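Local coordinates for protein 2,3-dehydroadipyl-CoA hydratase (Escherichia coli, PDB 4FZW) that catalyses the reversible hydration of 2,3-dehydroadipyl-CoA to 3-hydroxyadipyl-CoA in the breakdown of phenylacetate, at residues Ala32-Leu37 / Asp82-Leu87; Ala101-Ala106 / Phe181-Thr186; Leu116-Val121 / Ala207-Leu212; Ile244-Phe247 / Thr252-Phe255. One frame throughout, in Å; residues are numbered along the deposited sequence.

Contact 1 (Ala32-Leu37 / Asp82-Leu87)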
loop_
_atom_site.group_PDB
_atom_site.type_symbol
_atom_site.label_atom_id
_atom_site.label_comp_id
_atom_site.label_asym_id
_atom_site.label_seq_id
_atom_site.Cartn_x
_atom_site.Cartn_y
_atom_site.Cartn_z
ATOM N N ALA B 32 -2.688 20.366 -28.124
ATOM C CA ALA B 32 -3.101 21.732 -27.852
ATOM C C ALA B 32 -4.397 21.754 -27.057
ATOM O O ALA B 32 -4.510 22.530 -26.122
ATOM C CB ALA B 32 -3.235 22.513 -29.129
ATOM N N LEU B 33 -5.360 20.894 -27.407
ATOM C CA LEU B 33 -6.655 20.866 -26.714
ATOM C C LEU B 33 -6.472 20.426 -25.260
ATOM O O LEU B 33 -6.886 21.108 -24.313
ATOM C CB LEU B 33 -7.649 19.962 -27.442
ATOM C CG LEU B 33 -9.088 19.867 -26.901
ATOM C CD1 LEU B 33 -9.672 21.239 -26.584
ATOM C CD2 LEU B 33 -9.995 19.088 -27.860
ATOM N N LEU B 34 -5.819 19.290 -25.094
ATOM C CA LEU B 34 -5.366 18.867 -23.783
ATOM C C LEU B 34 -4.699 19.993 -22.979
ATOM O O LEU B 34 -5.047 20.207 -21.813
ATOM C CB LEU B 34 -4.382 17.723 -23.939
ATOM C CG LEU B 34 -4.258 16.893 -22.677
ATOM C CD1 LEU B 34 -5.628 16.323 -22.348
ATOM C CD2 LEU B 34 -3.221 15.798 -22.858
ATOM N N MET B 35 -3.739 20.703 -23.576
ATOM C CA MET B 35 -3.033 21.764 -22.837
ATOM C C MET B 35 -3.962 22.930 -22.486
ATOM O O MET B 35 -3.880 23.484 -21.396
ATOM C CB MET B 35 -1.793 22.266 -23.598
ATOM C CG MET B 35 -1.142 23.518 -22.996
ATOM S SD MET B 35 -0.085 23.275 -21.521
ATOM C CE MET B 35 1.350 22.493 -22.268
ATOM N N GLN B 36 -4.854 23.281 -23.407
ATOM C CA GLN B 36 -5.882 24.283 -23.150
ATOM C C GLN B 36 -6.727 23.906 -21.933
ATOM O O GLN B 36 -6.865 24.704 -21.001
ATOM C CB GLN B 36 -6.783 24.460 -24.387
ATOM C CG GLN B 36 -7.715 25.655 -24.320
ATOM C CD GLN B 36 -6.961 26.957 -24.100
ATOM O OE1 GLN B 36 -6.074 27.310 -24.872
ATOM N NE2 GLN B 36 -7.315 27.676 -23.050
ATOM N N LEU B 37 -7.290 22.694 -21.970
ATOM C CA LEU B 37 -8.057 22.121 -20.867
ATOM C C LEU B 37 -7.321 22.235 -19.530
ATOM O O LEU B 37 -7.904 22.648 -18.518
ATOM C CB LEU B 37 -8.379 20.653 -21.169
ATOM C CG LEU B 37 -9.341 19.900 -20.252
ATOM C CD1 LEU B 37 -10.730 20.467 -20.400
ATOM C CD2 LEU B 37 -9.331 18.413 -20.566
ATOM N N ASP B 82 7.774 12.397 -23.589
ATOM C CA ASP B 82 6.529 13.063 -23.971
ATOM C C ASP B 82 5.967 13.965 -22.873
ATOM O O ASP B 82 6.040 13.643 -21.689
ATOM C CB ASP B 82 5.475 12.022 -24.369
ATOM C CG ASP B 82 4.270 12.635 -25.065
ATOM O OD1 ASP B 82 4.069 13.862 -24.977
ATOM O OD2 ASP B 82 3.514 11.877 -25.699
ATOM N N THR B 83 5.386 15.088 -23.288
ATOM C CA THR B 83 4.789 16.057 -22.371
ATOM C C THR B 83 3.434 15.616 -21.822
ATOM O O THR B 83 3.080 15.945 -20.686
ATOM C CB THR B 83 4.596 17.423 -23.071
ATOM O OG1 THR B 83 4.113 18.384 -22.125
ATOM C CG2 THR B 83 3.603 17.300 -24.230
ATOM N N ARG B 84 2.695 14.858 -22.631
ATOM C CA ARG B 84 1.291 14.520 -22.357
ATOM C C ARG B 84 0.981 13.948 -20.968
ATOM O O ARG B 84 0.002 14.341 -20.341
ATOM C CB ARG B 84 0.747 13.577 -23.431
ATOM C CG ARG B 84 0.107 14.274 -24.620
ATOM C CD ARG B 84 -0.323 13.260 -25.661
ATOM N NE ARG B 84 -1.772 13.141 -25.737
ATOM C CZ ARG B 84 -2.539 13.965 -26.441
ATOM N NH1 ARG B 84 -1.983 14.964 -27.114
ATOM N NH2 ARG B 84 -3.853 13.794 -26.470
ATOM N N PRO B 85 1.807 13.005 -20.490
ATOM C CA PRO B 85 1.512 12.399 -19.189
ATOM C C PRO B 85 1.416 13.383 -18.024
ATOM O O PRO B 85 0.608 13.162 -17.117
ATOM C CB PRO B 85 2.661 11.417 -19.013
ATOM C CG PRO B 85 2.910 10.948 -20.433
ATOM C CD PRO B 85 2.767 12.193 -21.262
ATOM N N GLN B 86 2.191 14.461 -18.056
ATOM C CA GLN B 86 2.167 15.444 -16.975
ATOM C C GLN B 86 0.938 16.346 -17.092
ATOM O O GLN B 86 0.484 16.917 -16.104
ATOM C CB GLN B 86 3.441 16.298 -17.005
ATOM C CG GLN B 86 3.470 17.213 -18.226
ATOM C CD GLN B 86 4.688 18.107 -18.305
ATOM O OE1 GLN B 86 5.728 17.849 -17.676
ATOM N NE2 GLN B 86 4.568 19.174 -19.097
ATOM N N LEU B 87 0.403 16.487 -18.303
ATOM C CA LEU B 87 -0.864 17.215 -18.493
ATOM C C LEU B 87 -2.018 16.428 -17.875
ATOM O O LEU B 87 -2.856 16.984 -17.161
ATOM C CB LEU B 87 -1.136 17.471 -19.968
ATOM C CG LEU B 87 -0.064 18.206 -20.767
ATOM C CD1 LEU B 87 -0.581 18.505 -22.174
ATOM C CD2 LEU B 87 0.347 19.485 -20.043
#

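Contact 2 (Ala101-Ala106 / Phe181-Thr186)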
loop_
_atom_site.group_PDB
_atom_site.type_symbol
_atom_site.label_atom_id
_atom_site.label_comp_id
_atom_site.label_asym_id
_atom_site.label_seq_id
_atom_site.Cartn_x
_atom_site.Cartn_y
_atom_site.Cartn_z
ATOM N N ALA B 101 -20.171 15.368 -18.586
ATOM C CA ALA B 101 -21.475 15.136 -19.201
ATOM C C ALA B 101 -21.234 14.537 -20.559
ATOM O O ALA B 101 -20.837 15.239 -21.487
ATOM C CB ALA B 101 -22.228 16.436 -19.336
ATOM N N VAL B 102 -21.458 13.236 -20.671
ATOM C CA VAL B 102 -21.099 12.530 -21.891
ATOM C C VAL B 102 -22.311 12.238 -22.775
ATOM O O VAL B 102 -23.257 11.590 -22.362
ATOM C CB VAL B 102 -20.336 11.229 -21.584
ATOM C CG1 VAL B 102 -19.766 10.598 -22.869
ATOM C CG2 VAL B 102 -19.242 11.486 -20.581
ATOM N N ASN B 103 -22.258 12.754 -23.991
ATOM C CA ASN B 103 -23.169 12.378 -25.038
ATOM C C ASN B 103 -22.350 11.699 -26.114
ATOM O O ASN B 103 -21.253 12.132 -26.439
ATOM C CB ASN B 103 -23.894 13.599 -25.637
ATOM C CG ASN B 103 -25.194 13.926 -24.929
ATOM O OD1 ASN B 103 -26.053 13.061 -24.730
ATOM N ND2 ASN B 103 -25.360 15.189 -24.573
ATOM N N GLY B 104 -22.909 10.641 -26.682
ATOM C CA GLY B 104 -22.270 9.933 -27.771
ATOM C C GLY B 104 -20.929 9.360 -27.355
ATOM O O GLY B 104 -20.715 9.040 -26.185
ATOM N N TYR B 105 -20.030 9.236 -28.324
ATOM C CA TYR B 105 -18.799 8.485 -28.144
ATOM C C TYR B 105 -17.804 9.106 -27.161
ATOM O O TYR B 105 -17.404 10.263 -27.295
ATOM C CB TYR B 105 -18.111 8.269 -29.486
ATOM C CG TYR B 105 -18.885 7.364 -30.397
ATOM C CD1 TYR B 105 -18.921 5.993 -30.179
ATOM C CD2 TYR B 105 -19.585 7.877 -31.475
ATOM C CE1 TYR B 105 -19.647 5.155 -31.013
ATOM C CE2 TYR B 105 -20.311 7.043 -32.322
ATOM C CZ TYR B 105 -20.337 5.692 -32.081
ATOM O OH TYR B 105 -21.043 4.884 -32.923
ATOM N N ALA B 106 -17.435 8.308 -26.167
ATOM C CA ALA B 106 -16.294 8.562 -25.308
ATOM C C ALA B 106 -15.352 7.366 -25.467
ATOM O O ALA B 106 -15.439 6.376 -24.730
ATOM C CB ALA B 106 -16.756 8.691 -23.902
ATOM N N PHE B 181 -29.495 9.913 -19.072
ATOM C CA PHE B 181 -30.620 10.766 -19.437
ATOM C C PHE B 181 -30.811 10.750 -20.938
ATOM O O PHE B 181 -29.911 10.320 -21.674
ATOM C CB PHE B 181 -30.414 12.222 -18.987
ATOM C CG PHE B 181 -30.271 12.398 -17.504
ATOM C CD1 PHE B 181 -31.313 12.073 -16.647
ATOM C CD2 PHE B 181 -29.095 12.917 -16.964
ATOM C CE1 PHE B 181 -31.172 12.248 -15.268
ATOM C CE2 PHE B 181 -28.956 13.095 -15.610
ATOM C CZ PHE B 181 -29.987 12.763 -14.757
ATOM N N PRO B 182 -32.000 11.202 -21.393
ATOM C CA PRO B 182 -32.204 11.530 -22.811
ATOM C C PRO B 182 -31.130 12.497 -23.292
ATOM O O PRO B 182 -30.889 13.541 -22.699
ATOM C CB PRO B 182 -33.602 12.186 -22.833
ATOM C CG PRO B 182 -34.320 11.539 -21.726
ATOM C CD PRO B 182 -33.271 11.212 -20.644
ATOM N N SER B 183 -30.503 12.115 -24.392
ATOM C CA SER B 183 -29.476 12.895 -25.060
ATOM C C SER B 183 -29.669 14.416 -25.072
ATOM O O SER B 183 -28.710 15.172 -24.924
ATOM C CB SER B 183 -29.311 12.382 -26.486
ATOM O OG SER B 183 -29.082 10.982 -26.454
ATOM N N ASP B 184 -30.897 14.869 -25.269
ATOM C CA ASP B 184 -31.154 16.293 -25.381
ATOM C C ASP B 184 -31.194 16.940 -24.007
ATOM O O ASP B 184 -31.258 18.167 -23.904
ATOM C CB ASP B 184 -32.452 16.546 -26.147
ATOM C CG ASP B 184 -32.419 15.977 -27.564
ATOM O OD1 ASP B 184 -31.316 15.857 -28.142
ATOM O OD2 ASP B 184 -33.501 15.648 -28.094
ATOM N N LEU B 185 -31.123 16.112 -22.958
ATOM C CA LEU B 185 -31.166 16.599 -21.571
ATOM C C LEU B 185 -29.889 16.384 -20.732
ATOM O O LEU B 185 -29.758 16.914 -19.630
ATOM C CB LEU B 185 -32.350 15.972 -20.859
ATOM C CG LEU B 185 -33.641 16.542 -21.415
ATOM C CD1 LEU B 185 -34.825 15.674 -21.003
ATOM C CD2 LEU B 185 -33.768 17.985 -20.945
ATOM N N THR B 186 -28.973 15.587 -21.274
ATOM C CA THR B 186 -27.779 15.167 -20.577
ATOM C C THR B 186 -27.017 16.349 -19.996
ATOM O O THR B 186 -26.825 16.428 -18.789
ATOM C CB THR B 186 -26.802 14.445 -21.501
ATOM O OG1 THR B 186 -27.509 13.555 -22.377
ATOM C CG2 THR B 186 -25.736 13.688 -20.650
#

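Contact 3 (Leu116-Val121 / Ala207-Leu212)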
loop_
_atom_site.group_PDB
_atom_site.type_symbol
_atom_site.label_atom_id
_atom_site.label_comp_id
_atom_site.label_asym_id
_atom_site.label_seq_id
_atom_site.Cartn_x
_atom_site.Cartn_y
_atom_site.Cartn_z
ATOM N N LEU B 116 -11.484 10.119 -15.596
ATOM C CA LEU B 116 -10.711 11.067 -14.802
ATOM C C LEU B 116 -11.611 11.960 -13.950
ATOM O O LEU B 116 -11.194 12.449 -12.890
ATOM C CB LEU B 116 -9.782 11.903 -15.691
ATOM C CG LEU B 116 -8.766 12.854 -15.038
ATOM C CD1 LEU B 116 -7.463 12.977 -15.865
ATOM C CD2 LEU B 116 -9.400 14.235 -14.789
ATOM N N CYS B 117 -12.847 12.152 -14.400
ATOM C CA CYS B 117 -13.780 13.030 -13.695
ATOM C C CYS B 117 -14.360 12.361 -12.441
ATOM O O CYS B 117 -14.278 11.139 -12.282
ATOM C CB CYS B 117 -14.886 13.528 -14.640
ATOM S SG CYS B 117 -14.295 14.448 -16.098
ATOM N N ASP B 118 -14.914 13.157 -11.538
ATOM C CA ASP B 118 -15.358 12.615 -10.262
ATOM C C ASP B 118 -16.682 11.885 -10.472
ATOM O O ASP B 118 -16.972 10.852 -9.849
ATOM C CB ASP B 118 -15.515 13.746 -9.240
ATOM C CG ASP B 118 -14.236 14.575 -9.076
ATOM O OD1 ASP B 118 -13.167 13.991 -8.769
ATOM O OD2 ASP B 118 -14.294 15.809 -9.270
ATOM N N VAL B 119 -17.470 12.418 -11.400
ATOM C CA VAL B 119 -18.804 11.909 -11.661
ATOM C C VAL B 119 -19.081 11.910 -13.152
ATOM O O VAL B 119 -18.724 12.847 -13.869
ATOM C CB VAL B 119 -19.876 12.787 -10.976
ATOM C CG1 VAL B 119 -21.249 12.141 -11.120
ATOM C CG2 VAL B 119 -19.509 13.051 -9.493
ATOM N N VAL B 120 -19.737 10.862 -13.628
ATOM C CA VAL B 120 -20.188 10.861 -15.016
ATOM C C VAL B 120 -21.693 10.749 -15.126
ATOM O O VAL B 120 -22.291 9.804 -14.592
ATOM C CB VAL B 120 -19.560 9.741 -15.849
ATOM C CG1 VAL B 120 -19.854 9.977 -17.345
ATOM C CG2 VAL B 120 -18.042 9.661 -15.598
ATOM N N VAL B 121 -22.297 11.737 -15.792
ATOM C CA VAL B 121 -23.693 11.676 -16.244
ATOM C C VAL B 121 -23.690 11.489 -17.754
ATOM O O VAL B 121 -23.001 12.228 -18.471
ATOM C CB VAL B 121 -24.451 12.967 -15.918
ATOM C CG1 VAL B 121 -24.337 13.272 -14.453
ATOM C CG2 VAL B 121 -23.905 14.130 -16.733
ATOM N N ALA B 207 -12.447 19.728 0.565
ATOM C CA ALA B 207 -12.138 18.732 1.597
ATOM C C ALA B 207 -12.667 17.336 1.238
ATOM O O ALA B 207 -11.921 16.356 1.274
ATOM C CB ALA B 207 -12.697 19.162 2.952
ATOM N N ALA B 208 -13.954 17.248 0.926
ATOM C CA ALA B 208 -14.597 15.966 0.688
ATOM C C ALA B 208 -14.004 15.296 -0.539
ATOM O O ALA B 208 -13.797 14.076 -0.550
ATOM C CB ALA B 208 -16.089 16.156 0.505
ATOM N N LYS B 209 -13.738 16.094 -1.574
ATOM C CA LYS B 209 -13.147 15.556 -2.792
ATOM C C LYS B 209 -11.786 14.933 -2.502
ATOM O O LYS B 209 -11.480 13.824 -2.950
ATOM C CB LYS B 209 -13.009 16.623 -3.880
ATOM C CG LYS B 209 -12.726 16.016 -5.250
ATOM C CD LYS B 209 -12.282 17.049 -6.286
ATOM C CE LYS B 209 -11.617 16.326 -7.445
ATOM N NZ LYS B 209 -11.576 17.105 -8.709
ATOM N N GLN B 210 -10.975 15.657 -1.738
ATOM C CA GLN B 210 -9.618 15.224 -1.409
ATOM C C GLN B 210 -9.644 13.874 -0.697
ATOM O O GLN B 210 -8.893 12.971 -1.052
ATOM C CB GLN B 210 -8.917 16.288 -0.572
ATOM C CG GLN B 210 -7.456 15.933 -0.244
ATOM C CD GLN B 210 -6.589 15.737 -1.488
ATOM O OE1 GLN B 210 -7.048 15.909 -2.624
ATOM N NE2 GLN B 210 -5.326 15.374 -1.272
ATOM N N ALA B 211 -10.542 13.741 0.281
ATOM C CA ALA B 211 -10.819 12.450 0.910
ATOM C C ALA B 211 -11.175 11.366 -0.098
ATOM O O ALA B 211 -10.746 10.233 0.060
ATOM C CB ALA B 211 -11.928 12.573 1.954
ATOM N N LEU B 212 -11.961 11.701 -1.123
ATOM C CA LEU B 212 -12.320 10.710 -2.137
ATOM C C LEU B 212 -11.126 10.300 -3.007
ATOM O O LEU B 212 -10.962 9.109 -3.306
ATOM C CB LEU B 212 -13.490 11.185 -3.011
ATOM C CG LEU B 212 -14.861 11.348 -2.344
ATOM C CD1 LEU B 212 -15.734 12.399 -3.071
ATOM C CD2 LEU B 212 -15.584 10.005 -2.216
#

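Contact 4 (Ile244-Phe247 / Thr252-Phe255)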
loop_
_atom_site.group_PDB
_atom_site.type_symbol
_atom_site.label_atom_id
_atom_site.label_comp_id
_atom_site.label_asym_id
_atom_site.label_seq_id
_atom_site.Cartn_x
_atom_site.Cartn_y
_atom_site.Cartn_z
ATOM N N ILE B 244 -24.545 25.080 8.853
ATOM C CA ILE B 244 -25.515 24.493 9.768
ATOM C C ILE B 244 -26.447 25.545 10.372
ATOM O O ILE B 244 -27.576 25.237 10.748
ATOM C CB ILE B 244 -24.840 23.683 10.882
ATOM C CG1 ILE B 244 -24.027 24.597 11.781
ATOM C CG2 ILE B 244 -23.956 22.598 10.282
ATOM C CD1 ILE B 244 -23.732 23.987 13.114
ATOM N N SER B 245 -25.966 26.781 10.467
ATOM C CA SER B 245 -26.807 27.894 10.892
ATOM C C SER B 245 -27.952 28.108 9.903
ATOM O O SER B 245 -29.113 28.138 10.292
ATOM C CB SER B 245 -25.978 29.170 11.045
ATOM O OG SER B 245 -26.801 30.323 11.099
ATOM N N ALA B 246 -27.620 28.237 8.621
ATOM C CA ALA B 246 -28.633 28.419 7.583
ATOM C C ALA B 246 -29.528 27.194 7.420
ATOM O O ALA B 246 -30.622 27.294 6.874
ATOM C CB ALA B 246 -27.985 28.787 6.246
ATOM N N PHE B 247 -29.062 26.041 7.886
ATOM C CA PHE B 247 -29.860 24.821 7.823
ATOM C C PHE B 247 -30.825 24.722 9.010
ATOM O O PHE B 247 -31.990 24.359 8.839
ATOM C CB PHE B 247 -28.963 23.575 7.743
ATOM C CG PHE B 247 -29.700 22.285 7.957
ATOM C CD1 PHE B 247 -30.250 21.603 6.882
ATOM C CD2 PHE B 247 -29.860 21.761 9.235
ATOM C CE1 PHE B 247 -30.947 20.411 7.074
ATOM C CE2 PHE B 247 -30.545 20.582 9.437
ATOM C CZ PHE B 247 -31.092 19.901 8.356
ATOM N N THR B 252 -30.993 29.810 2.895
ATOM C CA THR B 252 -29.924 29.513 1.948
ATOM C C THR B 252 -28.599 30.119 2.419
ATOM O O THR B 252 -28.480 31.334 2.573
ATOM C CB THR B 252 -30.262 29.989 0.507
ATOM O OG1 THR B 252 -30.442 31.409 0.489
ATOM C CG2 THR B 252 -31.535 29.321 0.007
ATOM N N PRO B 253 -27.596 29.259 2.656
ATOM C CA PRO B 253 -26.318 29.658 3.259
ATOM C C PRO B 253 -25.452 30.506 2.332
ATOM O O PRO B 253 -25.352 30.215 1.140
ATOM C CB PRO B 253 -25.635 28.320 3.537
ATOM C CG PRO B 253 -26.212 27.389 2.527
ATOM C CD PRO B 253 -27.633 27.822 2.332
ATOM N N ASP B 254 -24.836 31.550 2.878
ATOM C CA ASP B 254 -23.929 32.386 2.101
ATOM C C ASP B 254 -22.489 32.154 2.551
ATOM O O ASP B 254 -22.059 32.683 3.576
ATOM C CB ASP B 254 -24.293 33.866 2.244
ATOM C CG ASP B 254 -23.681 34.725 1.149
ATOM O OD1 ASP B 254 -22.712 34.272 0.503
ATOM O OD2 ASP B 254 -24.169 35.853 0.931
ATOM N N PHE B 255 -21.746 31.366 1.778
ATOM C CA PHE B 255 -20.390 30.980 2.162
ATOM C C PHE B 255 -19.323 31.965 1.689
ATOM O O PHE B 255 -19.350 32.439 0.553
ATOM C CB PHE B 255 -20.072 29.564 1.670
ATOM C CG PHE B 255 -21.021 28.521 2.179
ATOM C CD1 PHE B 255 -20.943 28.060 3.492
ATOM C CD2 PHE B 255 -21.992 27.994 1.346
ATOM C CE1 PHE B 255 -21.827 27.096 3.959
ATOM C CE2 PHE B 255 -22.867 27.029 1.807
ATOM C CZ PHE B 255 -22.788 26.576 3.117
#

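Contact 1 (Ala32-Leu37 / Asp82-Leu87)
Met35 on helix 31-46 and Leu87 on helix 84-92 mark the closest approach of the two backbones, with CA of Met35 6.7 Å from CA of Leu87. Leu87 works as a fork, each prong taking one residue of the opposite helix. Its CD1 meets Leu34 CD2 at 3.8 Å, and its CD2 lies 3.9 Å from Met35 CE. Leu34 runs across Leu87 at a slant, whereas the thioether chain of Met35 crosses it at about a right angle. Met35 does not start out in that direction: bends at chi2 (78°) and chi3 (73°) curl the chain round and bring its methyl, with SD behind it, onto the leucine branch. Leu34 CD2 has a second task. It sits over the centre of the Arg84 guanidinium, 4.0 Å above the plane, and also touches Arg84 CG at 4.1 Å. The bend at Arg84 chi3 turns the flat group over this methyl, while NH2 donates to Leu29 O and NE binds a glycerol molecule. At the start of the second segment, Asp82 OD1 caps the turn by accepting from Arg84 N at 2.9 Å, and Asp82 OD2 makes a salt bridge with Lys74. Between these two segments the contact is apolar packing, with the arginine lending a face while its N-H groups bond elsewhere.

Contact 2 (Ala101-Ala106 / Phe181-Thr186)
Asn103 and Thr186 reach for each other from opposite directions, and the amide of Asn103 carries most of the contact. Its OD1 accepts from Thr186 OG1 at 2.8 Å. The hydroxyl comes in well off the carbonyl direction, with a C=O...O angle of 112°, and is tilted 29° from the carbonyl plane. The other end of the same amide is held more loosely: ND2 makes a weak, bent bond of 3.4 Å to Ser183 O. One amide thus bonds to both the hydroxyl of Thr186 and the backbone carbonyl of Ser183; its orientation rests mainly on the first bond and is consistent with the weak second. On Thr186 the two branches divide the work. OG1 stands anti to the carbonyl carbon and donates to the amide oxygen, while CG2, anti to the backbone N, rests against Val102 O at 3.7 Å. The CB of Ser183 adds a looser touch, 3.8 Å from Asn103 OD1. Within the turn, Leu185 N donates to Pro182 O, which bends the chain toward the start of helix 186-197. Pro182, Asp184 and Leu185 pack against a chain of another protein in the assembly. Asn103 belongs to the short link between strand 98-102 of the six-stranded sheet and strand 105-107 of the four-stranded one, the two sheets of the crotonase core. The contact therefore pins this passage between sheets to the turn joining strand 180-181, outermost in this chain's sheet, to helix 186-197.

Contact 3 (Leu116-Val121 / Ala207-Leu212)
The carboxylate of Asp118 is the flat group here, and the ammonium of Lys209 comes to its rim at OD2, on the syn lone pair. NZ lies near the carboxylate plane; Lys209 CE stands off it, 3.1 Å from Asp118 OD1. The salt bridge, which is also a hydrogen bond, measures 3.1 Å from Lys209 NZ to Asp118 OD2. Lys209 NZ is also 3.5 Å from Asp118 OD1, so the charge leans to one oxygen without leaving the other far behind. The lysine chain is extended beyond CG and crosses the aspartate side chain at about a right angle; this reach spans a backbone gap of 8.3 Å between CA of Asp118 and CA of Lys209. Both charges are buried, and both have further partners. Asp118 OD2 also accepts from Leu98 N, while Lys209 NZ donates to the main-chain oxygens of Phe94 and Lys96. Neutralising each other and binding backbone dipoles probably keeps both groups ionised away from water. Lys209 thus sends its amine from helix 202-214 to the chain leading into strand 98-102, where Asp118 stands just ahead of the neighbouring parallel strand 119-123. The third subunit, another copy of the protein, covers this region too: its Lys153 and Ser154 bond to Cys117 O and Val120 N, and its Gln145 to Ala211 O. The bridge joins helix 202-214 to the central sheet beside a subunit interface.

Contact 4 (Ile244-Phe247 / Thr252-Phe255)
Ala246 presses its methyl against Pro253, with CB of Ala246 3.6 Å from CB of Pro253 and 3.5 Å from Pro253 CA. The methyl therefore lies alongside the CA-CB edge of the pyrrolidine, and the ring's CD is a little farther from Ala246 CB, at 4.0 Å. The carbonyl carbon of Thr252 completes this first shell, 4.1 Å from the same methyl. The backbones can come this near, 5.1 Å between CA of Ala246 and CA of Pro253, because the helix offers nothing bulkier than a methyl at the meeting point. One step outward, the chain runs on extended, and the Phe255 ring has Pro253 C over one face, offset toward the rim, while Phe255 itself reaches Ser201. Arg251 packs on Ala246 and gives a weak hydrogen bond to Ser245 OG, and Glu242 OE2 weakly accepts from Asp254 N. On the helix, Ile244 and Phe247 pack on Leu135 of the third subunit. The tail lies back on helix 239-248 here through a small apolar touch, with the weak bond from Asp254 N to Glu242 adding a polar tie between tail and helix.

From the N terminus, contact 1 comes first, closing a 44-residue loop by pairing helix 31-46 with helix 84-92. The chain then returns to the central sheet, where contacts 2 and 3 interlock: 101-106 and 116-121 open in turn, and 181-186 and 207-212 answer in the same order, so their long loops cross rather than nest. They also touch directly where strands 98-102 and 119-123 lie side by side, with Val102 N 2.9 Å from Val121 O. Contact 4 follows as a tight local turn-back of the C-terminal tail, its centre about 39 Å from that of contact 1. Contacts 3 and 4 both border the third subunit.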